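PDB 2VAP: cell division protein FtsZ 1, which binds GTP, probably hydrolyses it, and probably polymerises into the contractile Z ring at the future site of cell division. Local coordinates for residues Thr186-Pro191 against Gly247-Gly252. Residues are numbered along the deposited sequence; the frame is centred on the assembly and turned at random.
Sequences TLVVIP and GLAMIG
In I251 the torsions set CG1 between the backbone N and the carbonyl carbon (chi1 70°) and CG2 anti to that carbon, and each branch meets a different residue of strand 186-191. CG2 lies 3.6 Å from V188 CG1, the two side chains crossing at about a right angle, while CD1 reaches I190 CD1 at 3.9 Å. Before this point the segments pair as parallel strands: G247 O accepts from L187 N at 2.8 Å, almost straight off its carbonyl, L187 O takes A249 N from above its carbonyl plane, and A249 O receives V189 N at 2.9 Å. The strand axes lie 50° apart, and beyond the last direct bond a water takes over, donating to V189 O and accepting from I251 N. A249 CB packs against T186 CG2 and V188 CG2 on one face; V189 CG1 separately meets L248 CD1 at 3.9 Å and M250 CG at the same distance. An alanine in place of I251 would probably open a gap beside V188 and I190 and lose the isoleucine's own packing on V214 and A218 of helix 204-227. The contact thus shows how two domains can be welded through an edge: strand 186-191 closes the GTPase sheet, strand 249-256 begins the C-terminal one, and a short ladder of backbone bonds, a water and aliphatic packing join them.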
# COMPACT_ATOMS: atom_id res chain seq x y z
N THR A 186 -10.38 -0.38 -1.06
CA THR A 186 -9.70 -0.39 0.23
C THR A 186 -8.77 0.83 0.30
O THR A 186 -8.03 1.11 -0.65
CB THR A 186 -8.89 -1.69 0.45
OG1 THR A 186 -9.78 -2.81 0.41
CG2 THR A 186 -8.19 -1.67 1.81
N LEU A 187 -8.85 1.55 1.41
CA LEU A 187 -8.00 2.71 1.65
C LEU A 187 -7.08 2.43 2.83
O LEU A 187 -7.49 2.51 4.00
CB LEU A 187 -8.87 3.96 1.88
CG LEU A 187 -8.25 5.30 2.30
CD1 LEU A 187 -7.17 5.77 1.33
CD2 LEU A 187 -9.34 6.35 2.44
N VAL A 188 -5.83 2.09 2.53
CA VAL A 188 -4.83 1.80 3.55
C VAL A 188 -4.16 3.11 3.95
O VAL A 188 -3.50 3.76 3.12
CB VAL A 188 -3.77 0.78 3.06
CG1 VAL A 188 -2.81 0.44 4.18
CG2 VAL A 188 -4.44 -0.48 2.52
N VAL A 189 -4.33 3.50 5.21
CA VAL A 189 -3.79 4.75 5.71
C VAL A 189 -2.69 4.52 6.75
O VAL A 189 -2.87 3.76 7.71
CB VAL A 189 -4.91 5.70 6.26
CG1 VAL A 189 -5.66 5.07 7.43
CG2 VAL A 189 -4.35 7.07 6.63
N ILE A 190 -1.54 5.16 6.53
CA ILE A 190 -0.40 5.07 7.44
C ILE A 190 -0.14 6.45 8.06
O ILE A 190 0.29 7.37 7.37
CB ILE A 190 0.88 4.58 6.71
CG1 ILE A 190 0.62 3.22 6.04
CG2 ILE A 190 2.06 4.49 7.68
CD1 ILE A 190 1.61 2.89 4.92
N PRO A 191 -0.41 6.60 9.37
CA PRO A 191 -0.14 7.88 10.01
C PRO A 191 1.34 8.02 10.36
O PRO A 191 1.83 7.34 11.27
CB PRO A 191 -1.02 7.85 11.26
CG PRO A 191 -1.27 6.40 11.55
CD PRO A 191 -0.97 5.60 10.31
N GLY A 247 -12.96 -0.97 2.82
CA GLY A 247 -13.19 0.31 3.48
C GLY A 247 -11.90 0.98 3.91
O GLY A 247 -10.99 1.17 3.10
N LEU A 248 -11.82 1.32 5.19
CA LEU A 248 -10.60 1.89 5.77
C LEU A 248 -9.72 0.77 6.33
O LEU A 248 -10.22 -0.15 6.98
CB LEU A 248 -10.93 2.91 6.86
CG LEU A 248 -9.80 3.80 7.38
CD1 LEU A 248 -9.35 4.82 6.33
CD2 LEU A 248 -10.21 4.49 8.66
N ALA A 249 -8.43 0.86 6.05
CA ALA A 249 -7.46 -0.14 6.50
C ALA A 249 -6.22 0.50 7.11
O ALA A 249 -5.86 1.63 6.77
CB ALA A 249 -7.07 -1.05 5.34
N MET A 250 -5.59 -0.23 8.03
CA MET A 250 -4.34 0.20 8.64
C MET A 250 -3.37 -0.98 8.72
O MET A 250 -3.79 -2.14 8.65
CB MET A 250 -4.58 0.79 10.03
CG MET A 250 -5.27 2.14 10.01
SD MET A 250 -5.60 2.79 11.66
CE MET A 250 -6.70 4.15 11.27
N ILE A 251 -2.08 -0.69 8.87
CA ILE A 251 -1.06 -1.73 8.85
C ILE A 251 -0.34 -1.91 10.19
O ILE A 251 -0.29 -1.00 11.02
CB ILE A 251 -0.00 -1.53 7.72
CG1 ILE A 251 0.90 -0.32 8.02
CG2 ILE A 251 -0.68 -1.41 6.36
CD1 ILE A 251 2.16 -0.26 7.16
N GLY A 252 0.20 -3.11 10.39
CA GLY A 252 1.09 -3.42 11.49
C GLY A 252 2.28 -4.19 10.96
O GLY A 252 2.11 -5.14 10.19
O HOH W 1 -1.37 2.06 9.36